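Long-range contacts in GTP-binding protein (Pyrococcus horikoshii, PDB 1WXQ), which probably binds guanine nucleotides as an Obg-type P-loop GTPase, although its cellular role is unknown: residues A[104-109]-A[218-223]; A[9-14]-A[108-113]. One frame throughout, in Å; residues are numbered along the deposited sequence.

Contact 1 of 2, residues A[104-109]-A[218-223]; sequences ALIHVV and VIAANK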
loop_
_atom_site.group_PDB
_atom_site.type_symbol
_atom_site.label_atom_id
_atom_site.label_comp_id
_atom_site.label_asym_id
_atom_site.label_seq_id
_atom_site.Cartn_x
_atom_site.Cartn_y
_atom_site.Cartn_z
ATOM N N ALA A 104 4.021 1.507 0.894
ATOM C CA ALA A 104 3.601 0.554 1.906
ATOM C C ALA A 104 4.380 -0.710 1.725
ATOM O O ALA A 104 4.955 -0.949 0.667
ATOM C CB ALA A 104 2.105 0.255 1.811
ATOM N N LEU A 105 4.398 -1.524 2.767
ATOM C CA LEU A 105 5.120 -2.768 2.698
ATOM C C LEU A 105 4.244 -3.936 3.119
ATOM O O LEU A 105 3.407 -3.808 4.012
ATOM C CB LEU A 105 6.310 -2.731 3.643
ATOM C CG LEU A 105 7.301 -1.589 3.623
ATOM C CD1 LEU A 105 8.078 -1.608 4.944
ATOM C CD2 LEU A 105 8.211 -1.721 2.437
ATOM N N ILE A 106 4.456 -5.071 2.469
ATOM C CA ILE A 106 3.765 -6.290 2.828
ATOM C C ILE A 106 4.849 -7.150 3.483
ATOM O O ILE A 106 5.737 -7.674 2.806
ATOM C CB ILE A 106 3.236 -7.025 1.601
ATOM C CG1 ILE A 106 2.127 -6.206 0.948
ATOM C CG2 ILE A 106 2.715 -8.411 2.004
ATOM C CD1 ILE A 106 1.619 -6.833 -0.336
ATOM N N HIS A 107 4.805 -7.269 4.804
ATOM C CA HIS A 107 5.813 -8.074 5.476
ATOM C C HIS A 107 5.378 -9.536 5.645
ATOM O O HIS A 107 4.535 -9.855 6.487
ATOM C CB HIS A 107 6.163 -7.476 6.840
ATOM C CG HIS A 107 7.314 -8.168 7.511
ATOM N ND1 HIS A 107 7.995 -9.200 6.915
ATOM C CD2 HIS A 107 7.893 -7.957 8.708
ATOM C CE1 HIS A 107 8.962 -9.609 7.723
ATOM N NE2 HIS A 107 8.924 -8.878 8.811
ATOM N N VAL A 108 5.985 -10.411 4.844
ATOM C CA VAL A 108 5.712 -11.848 4.853
ATOM C C VAL A 108 6.453 -12.561 5.977
ATOM O O VAL A 108 7.669 -12.461 6.092
ATOM C CB VAL A 108 6.130 -12.468 3.527
ATOM C CG1 VAL A 108 5.768 -13.931 3.501
ATOM C CG2 VAL A 108 5.471 -11.716 2.392
ATOM N N VAL A 109 5.713 -13.293 6.800
ATOM C CA VAL A 109 6.301 -14.007 7.925
ATOM C C VAL A 109 5.838 -15.449 7.930
ATOM O O VAL A 109 4.842 -15.809 7.291
ATOM C CB VAL A 109 5.893 -13.371 9.295
ATOM C CG1 VAL A 109 6.285 -11.886 9.340
ATOM C CG2 VAL A 109 4.379 -13.543 9.525
ATOM N N VAL A 218 1.462 -4.247 5.898
ATOM C CA VAL A 218 0.487 -5.280 6.140
ATOM C C VAL A 218 1.319 -6.541 6.281
ATOM O O VAL A 218 2.283 -6.755 5.543
ATOM C CB VAL A 218 -0.517 -5.432 4.991
ATOM C CG1 VAL A 218 -1.353 -6.701 5.194
ATOM C CG2 VAL A 218 -1.429 -4.221 4.948
ATOM N N ILE A 219 0.942 -7.366 7.245
ATOM C CA ILE A 219 1.662 -8.584 7.502
ATOM C C ILE A 219 0.998 -9.813 6.877
ATOM O O ILE A 219 -0.170 -10.102 7.119
ATOM C CB ILE A 219 1.818 -8.764 9.019
ATOM C CG1 ILE A 219 2.387 -7.471 9.601
ATOM C CG2 ILE A 219 2.727 -9.960 9.324
ATOM C CD1 ILE A 219 2.502 -7.461 11.097
ATOM N N ALA A 220 1.751 -10.523 6.055
ATOM C CA ALA A 220 1.239 -11.728 5.433
ATOM C C ALA A 220 1.767 -12.903 6.244
ATOM O O ALA A 220 2.962 -13.202 6.189
ATOM C CB ALA A 220 1.720 -11.829 3.992
ATOM N N ALA A 221 0.890 -13.537 7.026
ATOM C CA ALA A 221 1.280 -14.692 7.833
ATOM C C ALA A 221 1.242 -15.853 6.844
ATOM O O ALA A 221 0.240 -16.550 6.722
ATOM C CB ALA A 221 0.283 -14.908 8.964
ATOM N N ASN A 222 2.353 -16.044 6.137
ATOM C CA ASN A 222 2.441 -17.057 5.095
ATOM C C ASN A 222 2.663 -18.488 5.567
ATOM O O ASN A 222 3.180 -18.719 6.652
ATOM C CB ASN A 222 3.525 -16.646 4.101
ATOM C CG ASN A 222 3.377 -17.330 2.761
ATOM O OD1 ASN A 222 2.281 -17.406 2.214
ATOM N ND2 ASN A 222 4.487 -17.812 2.216
ATOM N N LYS A 223 2.279 -19.434 4.714
ATOM C CA LYS A 223 2.377 -20.864 4.994
ATOM C C LYS A 223 1.287 -21.229 5.992
ATOM O O LYS A 223 1.392 -22.215 6.713
ATOM C CB LYS A 223 3.755 -21.235 5.560
ATOM C CG LYS A 223 4.931 -20.836 4.657
ATOM C CD LYS A 223 6.210 -21.616 4.969
ATOM C CE LYS A 223 6.692 -21.408 6.402
ATOM N NZ LYS A 223 7.965 -22.160 6.682
#
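The imidazole of His107, which lies opposite Ile219 and is hydrogen-bonded to the residues on either side of it, has Val109 on one face: CG1 sits 3.9 Å above the ring plane, over its centre. With CG anti to the backbone N (chi1 -173°), the ring stands off the sheet on the side covered by helix 127-147, where it touches Leu134, and its ND1 makes a weak hydrogen bond to Val6 O of the strand on the other flank. Val109 also leans across the strand boundary, its CG2 lying 4.0 Å from Ile219 CG2. The second flat group, the amide of Asn222, is gripped at both ends by residues outside the pair: ND2 donates to Val11 O, and OD1 accepts from Ala251 N. Its base runs alongside Val108 in the same direction, with Asn222 CB 3.6 Å from Val108 CG1.

These groups project from neighbouring parallel strands of the Rossmann-like sheet of a P-loop GTPase. Asn222 and Lys223 open a sequence of the NKxD type, the G4 motif that in related GTPases recognises guanine; the end of strand 217-222 thus brings the motif next to the probable P-loop. The backbones are joined by regular parallel bonding. His107 N donates to Val218 O at 2.7 Å, and the carbonyl of His107 receives Ala220 N at 2.9 Å, the donor standing well above the carbonyl plane. Further on, Val109 N approaches Ala220 O at 2.8 Å in an almost straight bond (170° at the hydrogen), while Asn222 N reaches Val109 O at the same distance but less straight, at 133°. On the face that carries Ile106, Val108 and Val218, where helix 305-316 packs, Ala220 CB rests against both Ile106 CG2 and Val108 CG2, 4.1 Å from each.

Contact 2 of 2, residues A[9-14]-A[108-113]; sequences PNVGKS and VVDATG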
loop_
_atom_site.group_PDB
_atom_site.type_symbol
_atom_site.label_atom_id
_atom_site.label_comp_id
_atom_site.label_asym_id
_atom_site.label_seq_id
_atom_site.Cartn_x
_atom_site.Cartn_y
_atom_site.Cartn_z
ATOM N N PRO A 9 14.466 -14.962 4.772
ATOM C CA PRO A 9 14.424 -15.998 3.731
ATOM C C PRO A 9 13.703 -17.273 4.205
ATOM O O PRO A 9 13.626 -17.549 5.398
ATOM C CB PRO A 9 15.893 -16.150 3.360
ATOM C CG PRO A 9 16.552 -16.009 4.692
ATOM C CD PRO A 9 15.834 -14.821 5.310
ATOM N N ASN A 10 13.162 -18.029 3.260
ATOM C CA ASN A 10 12.473 -19.291 3.550
ATOM C C ASN A 10 11.080 -19.266 4.165
ATOM O O ASN A 10 10.616 -20.280 4.685
ATOM C CB ASN A 10 13.384 -20.173 4.415
ATOM C CG ASN A 10 14.749 -20.404 3.778
ATOM O OD1 ASN A 10 14.850 -20.680 2.574
ATOM N ND2 ASN A 10 15.808 -20.300 4.587
ATOM N N VAL A 11 10.413 -18.114 4.107
ATOM C CA VAL A 11 9.056 -17.992 4.624
ATOM C C VAL A 11 8.102 -17.796 3.439
ATOM O O VAL A 11 6.887 -17.660 3.615
ATOM C CB VAL A 11 8.916 -16.792 5.609
ATOM C CG1 VAL A 11 9.914 -16.925 6.734
ATOM C CG2 VAL A 11 9.125 -15.473 4.878
ATOM N N GLY A 12 8.668 -17.772 2.230
ATOM C CA GLY A 12 7.874 -17.605 1.024
ATOM C C GLY A 12 7.765 -16.176 0.505
ATOM O O GLY A 12 6.922 -15.878 -0.365
ATOM N N LYS A 13 8.612 -15.287 1.021
ATOM C CA LYS A 13 8.589 -13.883 0.602
ATOM C C LYS A 13 8.718 -13.705 -0.909
ATOM O O LYS A 13 7.968 -12.933 -1.525
ATOM C CB LYS A 13 9.708 -13.097 1.301
ATOM C CG LYS A 13 10.638 -12.369 0.345
ATOM C CD LYS A 13 10.700 -10.882 0.618
ATOM C CE LYS A 13 11.484 -10.168 -0.480
ATOM N NZ LYS A 13 12.798 -10.818 -0.782
ATOM N N SER A 14 9.679 -14.417 -1.496
ATOM C CA SER A 14 9.944 -14.345 -2.936
ATOM C C SER A 14 8.779 -14.960 -3.705
ATOM O O SER A 14 8.381 -14.462 -4.767
ATOM C CB SER A 14 11.241 -15.090 -3.261
ATOM O OG SER A 14 12.313 -14.664 -2.421
ATOM N N VAL A 108 5.985 -10.411 4.844
ATOM C CA VAL A 108 5.712 -11.848 4.853
ATOM C C VAL A 108 6.453 -12.561 5.977
ATOM O O VAL A 108 7.669 -12.461 6.092
ATOM C CB VAL A 108 6.130 -12.468 3.527
ATOM C CG1 VAL A 108 5.768 -13.931 3.501
ATOM C CG2 VAL A 108 5.471 -11.716 2.392
ATOM N N VAL A 109 5.713 -13.293 6.800
ATOM C CA VAL A 109 6.301 -14.007 7.925
ATOM C C VAL A 109 5.838 -15.449 7.930
ATOM O O VAL A 109 4.842 -15.809 7.291
ATOM C CB VAL A 109 5.893 -13.371 9.295
ATOM C CG1 VAL A 109 6.285 -11.886 9.340
ATOM C CG2 VAL A 109 4.379 -13.543 9.525
ATOM N N ASP A 110 6.556 -16.256 8.695
ATOM C CA ASP A 110 6.305 -17.681 8.831
ATOM C C ASP A 110 5.262 -17.984 9.921
ATOM O O ASP A 110 5.595 -18.040 11.104
ATOM C CB ASP A 110 7.628 -18.360 9.174
ATOM C CG ASP A 110 7.537 -19.852 9.122
ATOM O OD1 ASP A 110 6.433 -20.383 9.367
ATOM O OD2 ASP A 110 8.576 -20.492 8.845
ATOM N N ALA A 111 4.006 -18.194 9.541
ATOM C CA ALA A 111 2.975 -18.458 10.545
ATOM C C ALA A 111 3.272 -19.697 11.397
ATOM O O ALA A 111 2.978 -19.729 12.591
ATOM C CB ALA A 111 1.605 -18.593 9.882
ATOM N N THR A 112 3.861 -20.718 10.794
ATOM C CA THR A 112 4.175 -21.922 11.548
ATOM C C THR A 112 5.216 -21.653 12.615
ATOM O O THR A 112 5.342 -22.416 13.557
ATOM C CB THR A 112 4.721 -23.026 10.653
ATOM O OG1 THR A 112 6.002 -22.628 10.158
ATOM C CG2 THR A 112 3.760 -23.311 9.498
ATOM N N GLY A 113 5.968 -20.570 12.458
ATOM C CA GLY A 113 6.997 -20.232 13.428
ATOM C C GLY A 113 8.088 -21.285 13.503
ATOM O O GLY A 113 8.765 -21.416 14.519
#
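Val11 and Val108 bury the most surface here, packing the probable phosphate-binding loop (P-loop) against the end of strand 104-110. Residues 9-14 carry the GKS end of a probable Walker A sequence, with Gly12 as N-cap of helix 13-21, and in related GTPases this loop wraps the nucleotide phosphates. The contact is one of van der Waals packing. Val11 turns its side chain onto the strand, and its two methyls, with CG1 anti to the carbonyl carbon and CG2 between the carbonyl carbon and the backbone N (chi1 -56°), meet different residues. CG2 lies 3.9 Å from Val108 CG1 as the two side chains slide past each other in opposite directions, and 3.6 Å from Val108 O. CG1 meets Asp110 CB at 3.6 Å, the two side chains crossing at a slant.

Beyond CB, the carboxylate of Asp110 has polar partners: OD2 forms a salt bridge with Lys223 NZ and a hydrogen bond with Thr115 OG1. Asp110 also begins a type I turn closed by Gly113 N to Asp110 O at 2.9 Å. At the helix start Lys13 meets Val108 with its backbone and CB, 4.3 Å from Val108 CB, while its chain leads away to a salt bridge between NZ and Asp77 OD1.

In the fold
Both contacts belong to the GTPase domain and meet on strand 104-110, with Val108 and Val109 common to them; their centres lie about 8 Å apart. Along the chain the loop 9-14 comes first, then the shared strand, and last strand 217-222, its neighbour in the same sheet. Contact 1 therefore joins two adjacent strands, whereas contact 2 sets the probable phosphate-binding loop (P-loop) on the C-terminal end of one of them. A hydrogen bond from Asn222 to the loop and a salt bridge from Lys223 to Asp110 connect the two. The probable P-loop and the probable guanine-recognition motif are thus in direct contact, consistent with a shared nucleotide site.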